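Deoxyhypusine synthase, putative (Entamoeba histolytica, PDB 7L9R) probably works as a deoxyhypusine synthase, an NAD-dependent transferase that moves the aminobutyl group of spermidine onto a lysine of the translation factor eIF5A. Local coordinates at residues N42-T47 with S331-L336; T127-C132 with E164-W169; Q168-F173 with G228-E233. All blocks are in the same frame, centred on the assembly; numbering follows the deposited sequence. Where two conformers were deposited one is given.

Contact 1: residues N42-T47 with S331-L336; sequences NSYLTT and SLVFPL
Tyr-44 reaches from helix 37-47 towards helix 330-339 and meets Val-333 and Leu-336, two residues three positions apart on one side of that helix. Its ring CG stands anti to the backbone N (chi1 170°), which sends the ring out across the gap between the helices. Val-333 comes obliquely to the ring at its far end: in one of the two modelled conformers of this valine, CG1 lies 3.6 Å from the phenolic OH of Tyr-44 and 4.1 Å from CE2 of the same ring. Leu-336 meets the tyrosine at about a right angle, nearer the ring's root, where its CD1 is 4.2 Å from Tyr-44 CD2. The ring thus meets two methyl groups, both arriving obliquely to its plane, and no hydrogen bond joins the segments. Tyrosine suits this place because a long side chain lets helix 37-47 reach helix 330-339, while branched valine and leucine offer methyls to the ring. Helix 330-339 follows strand 322-327, the outermost strand on this side of the parallel sheet within the chain, and its Phe-334 packs on helix 102-111. Tyr-44 also touches Leu-332 of the second subunit, so this corner, where helix 37-47 lies beside helix 330-339, belongs to a subunit interface.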
ATOM      1  N   ASN B  42      -7.866   9.772  25.441  1.00 48.66           N
ATOM      2  CA  ASN B  42      -7.827  11.179  25.051  1.00 56.03           C
ATOM      3  C   ASN B  42      -6.443  11.596  24.579  1.00 57.93           C
ATOM      4  O   ASN B  42      -6.324  12.448  23.692  1.00 58.90           O
ATOM      5  CB  ASN B  42      -8.277  12.076  26.205  1.00 41.96           C
ATOM      6  CG  ASN B  42      -9.743  11.896  26.542  1.00 62.54           C
ATOM      7  OD1 ASN B  42     -10.524  11.444  25.701  1.00 56.13           O
ATOM      8  ND2 ASN B  42     -10.131  12.255  27.776  1.00 53.86           N
ATOM      9  N   SER B  43      -5.391  11.028  25.175  1.00 57.70           N
ATOM     10  CA  SER B  43      -4.029  11.339  24.751  1.00 55.68           C
ATOM     11  C   SER B  43      -3.795  10.927  23.301  1.00 57.01           C
ATOM     12  O   SER B  43      -3.111  11.628  22.546  1.00 57.32           O
ATOM     13  CB  SER B  43      -3.027  10.646  25.674  1.00 58.92           C
ATOM     14  OG  SER B  43      -1.697  10.802  25.204  1.00 73.53           O
ATOM     15  N   TYR B  44      -4.377   9.805  22.885  1.00 52.06           N
ATOM     16  CA  TYR B  44      -4.281   9.424  21.484  1.00 54.93           C
ATOM     17  C   TYR B  44      -4.955  10.451  20.587  1.00 59.85           C
ATOM     18  O   TYR B  44      -4.426  10.802  19.526  1.00 66.41           O
ATOM     19  CB  TYR B  44      -4.902   8.050  21.262  1.00 55.83           C
ATOM     20  CG  TYR B  44      -5.038   7.723  19.805  1.00 66.49           C
ATOM     21  CD1 TYR B  44      -3.903   7.481  19.019  1.00 74.07           C
ATOM     22  CD2 TYR B  44      -6.284   7.690  19.194  1.00 60.76           C
ATOM     23  CE1 TYR B  44      -4.009   7.187  17.669  1.00 56.33           C
ATOM     24  CE2 TYR B  44      -6.401   7.402  17.838  1.00 71.71           C
ATOM     25  CZ  TYR B  44      -5.260   7.150  17.084  1.00 72.29           C
ATOM     26  OH  TYR B  44      -5.377   6.861  15.744  1.00 74.64           O
ATOM     27  N   LEU B  45      -6.117  10.958  21.002  1.00 61.22           N
ATOM     28  CA  LEU B  45      -6.873  11.894  20.178  1.00 59.53           C
ATOM     29  C   LEU B  45      -6.160  13.227  19.980  1.00 62.95           C
ATOM     30  O   LEU B  45      -6.520  13.974  19.063  1.00 70.04           O
ATOM     31  CB  LEU B  45      -8.253  12.127  20.796  1.00 61.53           C
ATOM     32  CG  LEU B  45      -9.065  10.840  20.976  1.00 68.27           C
ATOM     33  CD1 LEU B  45     -10.407  11.110  21.659  1.00 69.85           C
ATOM     34  CD2 LEU B  45      -9.267  10.127  19.638  1.00 62.55           C
ATOM     35  N   THR B  46      -5.156  13.542  20.798  1.00 59.43           N
ATOM     36  CA  THR B  46      -4.469  14.819  20.698  1.00 58.41           C
ATOM     37  C   THR B  46      -2.994  14.712  20.345  1.00 53.99           C
ATOM     38  O   THR B  46      -2.378  15.744  20.058  1.00 63.23           O
ATOM     39  CB  THR B  46      -4.587  15.604  22.020  1.00 66.69           C
ATOM     40  OG1 THR B  46      -3.723  15.019  23.001  1.00 69.50           O
ATOM     41  CG2 THR B  46      -6.021  15.598  22.540  1.00 69.58           C
ATOM     42  N   THR B  47      -2.404  13.516  20.363  1.00 56.25           N
ATOM     43  CA  THR B  47      -0.976  13.368  20.088  1.00 50.70           C
ATOM     44  C   THR B  47      -0.637  12.171  19.206  1.00 54.48           C
ATOM     45  O   THR B  47       0.489  12.108  18.700  1.00 55.58           O
ATOM     46  CB  THR B  47      -0.169  13.265  21.402  1.00 67.09           C
ATOM     47  OG1 THR B  47      -0.677  12.198  22.213  1.00 64.16           O
ATOM     48  CG2 THR B  47      -0.221  14.571  22.206  1.00 68.22           C
ATOM     49  N   SER B 331     -12.013  -0.515  13.534  1.00 51.31           N
ATOM     50  CA  SER B 331     -12.384  -1.226  14.754  1.00 50.99           C
ATOM     51  C   SER B 331     -11.652  -0.691  15.975  1.00 54.17           C
ATOM     52  O   SER B 331     -12.103  -0.918  17.100  1.00 60.51           O
ATOM     53  CB  SER B 331     -12.120  -2.721  14.615  1.00 50.89           C
ATOM     54  OG  SER B 331     -10.846  -3.045  15.134  1.00 57.89           O
ATOM     55  N   LEU B 332     -10.553   0.039  15.780  1.00 56.71           N
ATOM     56  CA  LEU B 332      -9.833   0.656  16.884  1.00 50.14           C
ATOM     57  C   LEU B 332     -10.276   2.095  17.127  1.00 53.34           C
ATOM     58  O   LEU B 332     -10.540   2.479  18.271  1.00 55.63           O
ATOM     59  CB  LEU B 332      -8.325   0.608  16.616  1.00 57.74           C
ATOM     60  N   VAL B 333     -10.373   2.897  16.067  1.00 48.45           N
ATOM     61  CA  VAL B 333     -10.670   4.316  16.238  0.62 46.08           C
ATOM     62  C   VAL B 333     -12.167   4.611  16.233  1.00 44.56           C
ATOM     63  O   VAL B 333     -12.606   5.554  16.900  1.00 50.54           O
ATOM     64  CB  VAL B 333      -9.959   5.160  15.168  0.62 44.75           C
ATOM     65  CG1 VAL B 333      -8.455   4.994  15.278  0.62 51.41           C
ATOM     66  CG2 VAL B 333     -10.456   4.792  13.782  0.62 41.45           C
ATOM     67  N   PHE B 334     -12.973   3.837  15.506  1.00 42.27           N
ATOM     68  CA  PHE B 334     -14.390   4.180  15.426  1.00 47.48           C
ATOM     69  C   PHE B 334     -15.108   4.082  16.769  1.00 47.77           C
ATOM     70  O   PHE B 334     -15.921   4.979  17.058  1.00 42.74           O
ATOM     71  CB  PHE B 334     -15.110   3.338  14.362  1.00 40.40           C
ATOM     72  CG  PHE B 334     -16.503   3.826  14.057  1.00 41.72           C
ATOM     73  CD1 PHE B 334     -16.708   5.114  13.572  1.00 40.27           C
ATOM     74  CD2 PHE B 334     -17.605   3.011  14.269  1.00 38.70           C
ATOM     75  CE1 PHE B 334     -17.992   5.579  13.306  1.00 44.62           C
ATOM     76  CE2 PHE B 334     -18.885   3.465  14.004  1.00 36.66           C
ATOM     77  CZ  PHE B 334     -19.081   4.752  13.521  1.00 39.04           C
ATOM     78  N   PRO B 335     -14.885   3.062  17.615  1.00 45.33           N
ATOM     79  CA  PRO B 335     -15.532   3.099  18.941  1.00 48.20           C
ATOM     80  C   PRO B 335     -15.128   4.321  19.741  1.00 52.18           C
ATOM     81  O   PRO B 335     -15.960   4.905  20.450  1.00 49.82           O
ATOM     82  CB  PRO B 335     -15.062   1.796  19.601  1.00 42.34           C
ATOM     83  CG  PRO B 335     -14.744   0.886  18.460  1.00 47.55           C
ATOM     84  CD  PRO B 335     -14.141   1.803  17.416  1.00 42.93           C
ATOM     85  N   LEU B 336     -13.872   4.753  19.607  1.00 46.97           N
ATOM     86  CA  LEU B 336     -13.442   5.984  20.254  1.00 43.38           C
ATOM     87  C   LEU B 336     -14.212   7.180  19.710  1.00 49.99           C
ATOM     88  O   LEU B 336     -14.621   8.066  20.472  1.00 52.62           O
ATOM     89  CB  LEU B 336     -11.938   6.175  20.058  1.00 45.08           C
ATOM     90  CG  LEU B 336     -11.033   5.000  20.464  1.00 58.03           C
ATOM     91  CD1 LEU B 336      -9.548   5.398  20.395  1.00 58.17           C
ATOM     92  CD2 LEU B 336     -11.388   4.413  21.841  1.00 51.57           C
TER

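Contact 2: residues T127-C132 with E164-W169; sequences TDIMKC and EKTKQW
Thr-166, Ile-129 and Trp-169 supply most of the surface buried where helix 160-179 packs against the end of helix 124-130, two helices of the alpha/beta fold built round a parallel sheet. Helix 124-130 follows strand 117-120, and the backbones come close: the CA atoms of Met-130 and Thr-166 are 5.6 Å apart. A small beta-branched residue suits so narrow a gap. Thr-166 points at the other helix and presents its two branches to different neighbours. CG2 is turned towards Ile-129, lying 4.3 Å from the CG2 of that isoleucine, whereas OG1 faces the side chain of Met-130. Thr-166 OG1 sits beside the backbone N (chi1 -55°), a setting that also lets it hydrogen-bond to Leu-162 O one turn back, so the hydroxyl is satisfied within its own helix although buried among carbon atoms.

One turn further on, Trp-169 and Ile-129 meet at about a right angle. Ile-129 CG2 lies over one face of the indole, offset towards the rim, while the other branch runs on to the benzene part of the ring system, bringing CD1 to 3.6 Å from Trp-169 CZ3. Isoleucine fits here because its two branches can follow a broad aromatic surface. Leu-200 of helix 189-200 touches both residues, and Phe-133 meets the indole ring, extending the apolar cluster beyond the two helices. Met-130 contributes somewhat less area and lies against the hydroxyl: its unbranched chain passes across the threonine at about a right angle, with CG 3.4 Å from Thr-166 OG1 and CB 3.5 Å from that same oxygen.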
ATOM      1  N   THR B 127     -22.933 -12.683   8.531  1.00 41.06           N
ATOM      2  CA  THR B 127     -22.131 -12.623   9.749  1.00 48.29           C
ATOM      3  C   THR B 127     -22.971 -12.168  10.936  1.00 43.07           C
ATOM      4  O   THR B 127     -22.864 -12.734  12.030  1.00 44.84           O
ATOM      5  CB  THR B 127     -20.945 -11.686   9.533  1.00 42.93           C
ATOM      6  OG1 THR B 127     -20.171 -12.170   8.433  1.00 45.04           O
ATOM      7  CG2 THR B 127     -20.060 -11.587  10.775  1.00 39.94           C
ATOM      8  N   ASP B 128     -23.824 -11.159  10.728  1.00 40.29           N
ATOM      9  CA  ASP B 128     -24.692 -10.671  11.795  1.00 42.71           C
ATOM     10  C   ASP B 128     -25.628 -11.774  12.279  1.00 52.58           C
ATOM     11  O   ASP B 128     -25.812 -11.958  13.492  1.00 46.88           O
ATOM     12  CB  ASP B 128     -25.471  -9.456  11.286  1.00 40.76           C
ATOM     13  CG  ASP B 128     -26.312  -8.779  12.363  1.00 50.65           C
ATOM     14  OD1 ASP B 128     -25.798  -8.540  13.482  1.00 42.32           O
ATOM     15  OD2 ASP B 128     -27.488  -8.453  12.071  1.00 43.17           O
ATOM     16  N   ILE B 129     -26.186 -12.545  11.338  1.00 45.93           N
ATOM     17  CA  ILE B 129     -27.024 -13.696  11.669  1.00 42.95           C
ATOM     18  C   ILE B 129     -26.205 -14.771  12.374  1.00 51.92           C
ATOM     19  O   ILE B 129     -26.632 -15.335  13.390  1.00 53.86           O
ATOM     20  CB  ILE B 129     -27.684 -14.255  10.394  1.00 44.88           C
ATOM     21  CG1 ILE B 129     -28.659 -13.246   9.790  1.00 49.72           C
ATOM     22  CG2 ILE B 129     -28.367 -15.593  10.672  1.00 45.16           C
ATOM     23  CD1 ILE B 129     -29.149 -13.633   8.402  1.00 47.29           C
ATOM     24  N   MET B 130     -25.026 -15.081  11.829  1.00 50.25           N
ATOM     25  CA  MET B 130     -24.195 -16.155  12.366  1.00 48.35           C
ATOM     26  C   MET B 130     -23.830 -15.903  13.824  1.00 48.20           C
ATOM     27  O   MET B 130     -23.824 -16.833  14.640  1.00 51.21           O
ATOM     28  CB  MET B 130     -22.936 -16.297  11.505  1.00 44.93           C
ATOM     29  CG  MET B 130     -22.017 -17.430  11.900  1.00 59.10           C
ATOM     30  SD  MET B 130     -20.593 -17.600  10.796  1.00 70.38           S
ATOM     31  CE  MET B 130     -21.371 -17.443   9.192  1.00 66.76           C
ATOM     32  N   LYS B 131     -23.545 -14.648  14.179  1.00 44.93           N
ATOM     33  CA  LYS B 131     -23.171 -14.324  15.550  1.00 50.87           C
ATOM     34  C   LYS B 131     -24.316 -14.491  16.539  1.00 52.22           C
ATOM     35  O   LYS B 131     -24.059 -14.510  17.746  1.00 53.92           O
ATOM     36  CB  LYS B 131     -22.628 -12.896  15.633  1.00 44.00           C
ATOM     37  CG  LYS B 131     -21.240 -12.746  15.043  1.00 48.86           C
ATOM     38  CD  LYS B 131     -20.718 -11.334  15.190  1.00 46.10           C
ATOM     39  CE  LYS B 131     -19.209 -11.294  14.967  1.00 46.98           C
ATOM     40  NZ  LYS B 131     -18.627  -9.933  15.163  1.00 48.84           N
ATOM     41  N   CYS B 132     -25.560 -14.630  16.075  1.00 51.66           N
ATOM     42  CA  CYS B 132     -26.659 -14.917  16.990  1.00 53.32           C
ATOM     43  C   CYS B 132     -26.700 -16.379  17.414  1.00 59.36           C
ATOM     44  O   CYS B 132     -27.340 -16.698  18.421  1.00 61.06           O
ATOM     45  CB  CYS B 132     -28.001 -14.542  16.356  1.00 50.64           C
ATOM     46  SG  CYS B 132     -28.233 -12.785  16.020  1.00 50.79           S
ATOM     47  N   GLU B 164     -22.873 -24.274   9.114  1.00 62.68           N
ATOM     48  CA  GLU B 164     -23.977 -25.127   8.692  0.55 67.23           C
ATOM     49  C   GLU B 164     -25.296 -24.665   9.297  1.00 64.60           C
ATOM     50  O   GLU B 164     -26.322 -24.642   8.607  1.00 64.17           O
ATOM     51  CB  GLU B 164     -23.686 -26.584   9.053  0.55 71.85           C
ATOM     52  CG  GLU B 164     -24.592 -27.582   8.341  0.55 73.10           C
ATOM     53  CD  GLU B 164     -24.609 -27.394   6.826  0.55 80.48           C
ATOM     54  OE1 GLU B 164     -23.564 -27.013   6.248  0.55 79.74           O
ATOM     55  OE2 GLU B 164     -25.676 -27.624   6.215  0.55 76.14           O
ATOM     56  N   LYS B 165     -25.293 -24.289  10.582  1.00 64.58           N
ATOM     57  CA  LYS B 165     -26.504 -23.744  11.189  1.00 64.75           C
ATOM     58  C   LYS B 165     -26.945 -22.470  10.476  1.00 64.31           C
ATOM     59  O   LYS B 165     -28.139 -22.262  10.229  1.00 56.30           O
ATOM     60  CB  LYS B 165     -26.279 -23.478  12.680  1.00 56.67           C
ATOM     61  N   THR B 166     -25.990 -21.613  10.119  1.00 60.28           N
ATOM     62  CA  THR B 166     -26.338 -20.393   9.403  1.00 55.66           C
ATOM     63  C   THR B 166     -26.878 -20.711   8.015  1.00 62.42           C
ATOM     64  O   THR B 166     -27.867 -20.109   7.580  1.00 61.65           O
ATOM     65  CB  THR B 166     -25.121 -19.475   9.322  1.00 58.47           C
ATOM     66  OG1 THR B 166     -24.616 -19.249  10.642  1.00 55.11           O
ATOM     67  CG2 THR B 166     -25.487 -18.139   8.673  1.00 46.62           C
ATOM     68  N   LYS B 167     -26.243 -21.656   7.307  1.00 57.05           N
ATOM     69  CA  LYS B 167     -26.717 -22.039   5.979  1.00 58.85           C
ATOM     70  C   LYS B 167     -28.110 -22.654   6.046  1.00 60.05           C
ATOM     71  O   LYS B 167     -28.956 -22.390   5.182  1.00 58.30           O
ATOM     72  CB  LYS B 167     -25.739 -23.019   5.322  1.00 60.16           C
ATOM     73  CG  LYS B 167     -24.458 -22.388   4.810  1.00 57.72           C
ATOM     74  CD  LYS B 167     -24.000 -23.042   3.515  1.00 65.97           C
ATOM     75  CE  LYS B 167     -23.048 -24.193   3.770  1.00 75.24           C
ATOM     76  NZ  LYS B 167     -22.190 -24.473   2.585  1.00 68.31           N
ATOM     77  N   GLN B 168     -28.359 -23.493   7.056  1.00 62.95           N
ATOM     78  CA  GLN B 168     -29.680 -24.094   7.208  1.00 65.57           C
ATOM     79  C   GLN B 168     -30.736 -23.022   7.438  1.00 61.27           C
ATOM     80  O   GLN B 168     -31.810 -23.055   6.828  1.00 61.43           O
ATOM     81  CB  GLN B 168     -29.676 -25.101   8.359  1.00 62.78           C
ATOM     82  N   TRP B 169     -30.434 -22.048   8.298  1.00 53.95           N
ATOM     83  CA  TRP B 169     -31.356 -20.943   8.535  1.00 59.37           C
ATOM     84  C   TRP B 169     -31.637 -20.177   7.247  1.00 57.60           C
ATOM     85  O   TRP B 169     -32.798 -19.928   6.899  1.00 61.88           O
ATOM     86  CB  TRP B 169     -30.778 -20.011   9.605  1.00 55.24           C
ATOM     87  CG  TRP B 169     -31.744 -18.987  10.130  1.00 59.80           C
ATOM     88  CD1 TRP B 169     -32.541 -19.100  11.241  1.00 55.09           C
ATOM     89  CD2 TRP B 169     -32.018 -17.693   9.573  1.00 55.22           C
ATOM     90  NE1 TRP B 169     -33.290 -17.962  11.401  1.00 55.66           N
ATOM     91  CE2 TRP B 169     -32.987 -17.081  10.397  1.00 58.44           C
ATOM     92  CE3 TRP B 169     -31.546 -16.998   8.455  1.00 51.63           C
ATOM     93  CZ2 TRP B 169     -33.489 -15.805  10.139  1.00 51.98           C
ATOM     94  CZ3 TRP B 169     -32.042 -15.732   8.199  1.00 53.14           C
ATOM     95  CH2 TRP B 169     -33.004 -15.148   9.038  1.00 57.25           C
TER

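Contact 3: residues Q168-F173 with G228-E233; sequences QWLKEF and GTCITE
Two crossing helices of the alpha/beta fold meet here, 160-179 and 226-237, their local axes 9.4 Å apart at closest approach, with a crossing angle of -66°. The crossing is centred on Lys-171 and Cys-230, whose CA atoms are 6.0 Å apart. The CB of Cys-230 points towards the other helix, and a small residue is what so close a crossing can take. Its SG is directed towards Leu-170, 3.9 Å from CB of that leucine, with Leu-170 CD1 also alongside, so the sulfur makes an apolar contact on the more buried side.

Lys-171 lies on the other, less buried side. Although its CB does not aim at helix 226-237, the chain runs out fully extended beyond CG and carries its end there, past Cys-230, whose CB lies 3.9 Å from Lys-171 CG. Lysine thus does two jobs: its CG methylene packs on the cysteine CB, and its ammonium group reaches a carboxylate. Glu-233 stands about a turn further along its helix, also extended, and crosses the lysine at about a right angle. Its second oxygen, OE2, forms a salt bridge with Lys-167, so the carboxylate is shared between two lysines on one ridge of helix 160-179, which probably fixes its rotation. The first oxygen takes the shorter bond: Lys-171 NZ donates to Glu-233 OE1 at 2.7 Å, meeting it nearly along the C-O axis.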
ATOM      1  N   GLN B 168     -28.359 -23.493   7.056  1.00 62.95           N
ATOM      2  CA  GLN B 168     -29.680 -24.094   7.208  1.00 65.57           C
ATOM      3  C   GLN B 168     -30.736 -23.022   7.438  1.00 61.27           C
ATOM      4  O   GLN B 168     -31.810 -23.055   6.828  1.00 61.43           O
ATOM      5  CB  GLN B 168     -29.676 -25.101   8.359  1.00 62.78           C
ATOM      6  N   TRP B 169     -30.434 -22.048   8.298  1.00 53.95           N
ATOM      7  CA  TRP B 169     -31.356 -20.943   8.535  1.00 59.37           C
ATOM      8  C   TRP B 169     -31.637 -20.177   7.247  1.00 57.60           C
ATOM      9  O   TRP B 169     -32.798 -19.928   6.899  1.00 61.88           O
ATOM     10  CB  TRP B 169     -30.778 -20.011   9.605  1.00 55.24           C
ATOM     11  CG  TRP B 169     -31.744 -18.987  10.130  1.00 59.80           C
ATOM     12  CD1 TRP B 169     -32.541 -19.100  11.241  1.00 55.09           C
ATOM     13  CD2 TRP B 169     -32.018 -17.693   9.573  1.00 55.22           C
ATOM     14  NE1 TRP B 169     -33.290 -17.962  11.401  1.00 55.66           N
ATOM     15  CE2 TRP B 169     -32.987 -17.081  10.397  1.00 58.44           C
ATOM     16  CE3 TRP B 169     -31.546 -16.998   8.455  1.00 51.63           C
ATOM     17  CZ2 TRP B 169     -33.489 -15.805  10.139  1.00 51.98           C
ATOM     18  CZ3 TRP B 169     -32.042 -15.732   8.199  1.00 53.14           C
ATOM     19  CH2 TRP B 169     -33.004 -15.148   9.038  1.00 57.25           C
ATOM     20  N   LEU B 170     -30.581 -19.789   6.527  1.00 54.00           N
ATOM     21  CA  LEU B 170     -30.768 -19.056   5.278  1.00 54.54           C
ATOM     22  C   LEU B 170     -31.578 -19.867   4.281  1.00 58.53           C
ATOM     23  O   LEU B 170     -32.421 -19.318   3.561  1.00 57.01           O
ATOM     24  CB  LEU B 170     -29.416 -18.673   4.678  1.00 51.05           C
ATOM     25  CG  LEU B 170     -28.599 -17.656   5.469  1.00 49.08           C
ATOM     26  CD1 LEU B 170     -27.193 -17.553   4.907  1.00 49.14           C
ATOM     27  CD2 LEU B 170     -29.292 -16.303   5.457  1.00 50.24           C
ATOM     28  N   LYS B 171     -31.327 -21.176   4.208  1.00 61.43           N
ATOM     29  CA  LYS B 171     -32.045 -22.002   3.246  1.00 65.24           C
ATOM     30  C   LYS B 171     -33.518 -22.124   3.614  1.00 68.36           C
ATOM     31  O   LYS B 171     -34.389 -22.085   2.737  1.00 77.09           O
ATOM     32  CB  LYS B 171     -31.391 -23.377   3.142  1.00 56.09           C
ATOM     33  CG  LYS B 171     -30.079 -23.378   2.388  1.00 64.76           C
ATOM     34  CD  LYS B 171     -29.411 -24.736   2.457  1.00 63.68           C
ATOM     35  CE  LYS B 171     -28.144 -24.762   1.633  1.00 57.85           C
ATOM     36  NZ  LYS B 171     -27.446 -26.072   1.739  1.00 71.21           N
ATOM     37  N   GLU B 172     -33.823 -22.268   4.906  1.00 67.16           N
ATOM     38  CA  GLU B 172     -35.222 -22.319   5.313  1.00 75.53           C
ATOM     39  C   GLU B 172     -35.928 -21.007   4.998  1.00 72.62           C
ATOM     40  O   GLU B 172     -37.086 -21.005   4.562  1.00 71.00           O
ATOM     41  CB  GLU B 172     -35.326 -22.657   6.800  1.00 71.41           C
ATOM     42  CG  GLU B 172     -34.840 -24.056   7.143  1.00 73.27           C
ATOM     43  CD  GLU B 172     -35.020 -24.391   8.607  1.00 95.95           C
ATOM     44  OE1 GLU B 172     -36.050 -23.980   9.187  1.00103.75           O
ATOM     45  OE2 GLU B 172     -34.136 -25.067   9.177  1.00101.56           O
ATOM     46  N   PHE B 173     -35.232 -19.883   5.182  1.00 67.97           N
ATOM     47  CA  PHE B 173     -35.799 -18.589   4.822  1.00 66.34           C
ATOM     48  C   PHE B 173     -36.062 -18.497   3.323  1.00 64.40           C
ATOM     49  O   PHE B 173     -37.125 -18.029   2.900  1.00 72.32           O
ATOM     50  CB  PHE B 173     -34.860 -17.476   5.291  1.00 57.56           C
ATOM     51  CG  PHE B 173     -35.131 -16.134   4.670  1.00 56.94           C
ATOM     52  CD1 PHE B 173     -36.174 -15.338   5.118  1.00 63.93           C
ATOM     53  CD2 PHE B 173     -34.303 -15.646   3.670  1.00 54.64           C
ATOM     54  CE1 PHE B 173     -36.410 -14.090   4.554  1.00 60.55           C
ATOM     55  CE2 PHE B 173     -34.530 -14.403   3.100  1.00 51.20           C
ATOM     56  CZ  PHE B 173     -35.581 -13.622   3.545  1.00 57.89           C
ATOM     57  N   GLY B 228     -25.757 -16.239  -1.431  1.00 52.33           N
ATOM     58  CA  GLY B 228     -25.759 -16.754  -2.793  1.00 45.75           C
ATOM     59  C   GLY B 228     -25.341 -18.211  -2.861  1.00 51.92           C
ATOM     60  O   GLY B 228     -25.907 -18.991  -3.630  1.00 56.93           O
ATOM     61  N   THR B 229     -24.369 -18.606  -2.034  1.00 55.92           N
ATOM     62  CA  THR B 229     -24.008 -20.018  -1.928  1.00 59.80           C
ATOM     63  C   THR B 229     -25.219 -20.875  -1.576  1.00 63.84           C
ATOM     64  O   THR B 229     -25.416 -21.951  -2.153  1.00 64.85           O
ATOM     65  CB  THR B 229     -22.913 -20.205  -0.877  1.00 64.01           C
ATOM     66  OG1 THR B 229     -21.791 -19.374  -1.196  1.00 63.86           O
ATOM     67  CG2 THR B 229     -22.470 -21.668  -0.810  1.00 63.49           C
ATOM     68  N   CYS B 230     -26.050 -20.405  -0.639  1.00 55.32           N
ATOM     69  CA  CYS B 230     -27.243 -21.158  -0.262  1.00 55.72           C
ATOM     70  C   CYS B 230     -28.236 -21.246  -1.408  1.00 62.82           C
ATOM     71  O   CYS B 230     -28.926 -22.260  -1.559  1.00 70.06           O
ATOM     72  CB  CYS B 230     -27.899 -20.525   0.963  1.00 51.28           C
ATOM     73  SG  CYS B 230     -26.888 -20.633   2.438  1.00 54.44           S
ATOM     74  N   ILE B 231     -28.337 -20.191  -2.221  1.00 66.65           N
ATOM     75  CA  ILE B 231     -29.172 -20.265  -3.414  1.00 61.16           C
ATOM     76  C   ILE B 231     -28.652 -21.345  -4.350  1.00 72.81           C
ATOM     77  O   ILE B 231     -29.422 -22.154  -4.880  1.00 75.53           O
ATOM     78  CB  ILE B 231     -29.233 -18.895  -4.113  1.00 64.74           C
ATOM     79  CG1 ILE B 231     -30.071 -17.913  -3.302  1.00 62.14           C
ATOM     80  CG2 ILE B 231     -29.763 -19.042  -5.543  1.00 69.19           C
ATOM     81  CD1 ILE B 231     -30.036 -16.507  -3.846  1.00 57.01           C
ATOM     82  N   THR B 232     -27.330 -21.387  -4.546  1.00 69.33           N
ATOM     83  CA  THR B 232     -26.729 -22.347  -5.465  1.00 70.57           C
ATOM     84  C   THR B 232     -26.970 -23.778  -4.999  1.00 80.60           C
ATOM     85  O   THR B 232     -27.354 -24.646  -5.792  1.00 76.31           O
ATOM     86  CB  THR B 232     -25.229 -22.073  -5.583  1.00 71.30           C
ATOM     87  OG1 THR B 232     -25.015 -20.789  -6.184  1.00 76.05           O
ATOM     88  CG2 THR B 232     -24.554 -23.146  -6.422  1.00 77.73           C
ATOM     89  N   GLU B 233     -26.766 -24.035  -3.704  1.00 72.35           N
ATOM     90  CA  GLU B 233     -26.956 -25.382  -3.175  1.00 72.79           C
ATOM     91  C   GLU B 233     -28.421 -25.794  -3.206  1.00 79.91           C
ATOM     92  O   GLU B 233     -28.743 -26.930  -3.577  1.00 82.61           O
ATOM     93  CB  GLU B 233     -26.391 -25.465  -1.758  1.00 72.07           C
ATOM     94  CG  GLU B 233     -24.889 -25.263  -1.711  1.00 68.34           C
ATOM     95  CD  GLU B 233     -24.341 -25.226  -0.302  1.00 75.59           C
ATOM     96  OE1 GLU B 233     -25.142 -25.278   0.658  1.00 74.70           O
ATOM     97  OE2 GLU B 233     -23.104 -25.155  -0.156  1.00 78.15           O
TER

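The three contacts follow the fold from one flank to the other. Contact 1 joins helix 37-47, early in the chain, to helix 330-339, which comes after strand 322-327, and the segments of contacts 2 and 3 lie between them in sequence. Contacts 2 and 3 are neighbours, centres about 10 Å apart, sharing Gln-168 and Trp-169; helix 160-179 thereby links helix 124-130 to helix 226-237. The packing of Ile-129 on Leu-170 also joins them. Contact 1 lies about 32 Å from contact 2 and 40 Å from contact 3, centre to centre. Contact 1 lies at the second subunit, and helix 226-237 near contact 3 also packs on the third.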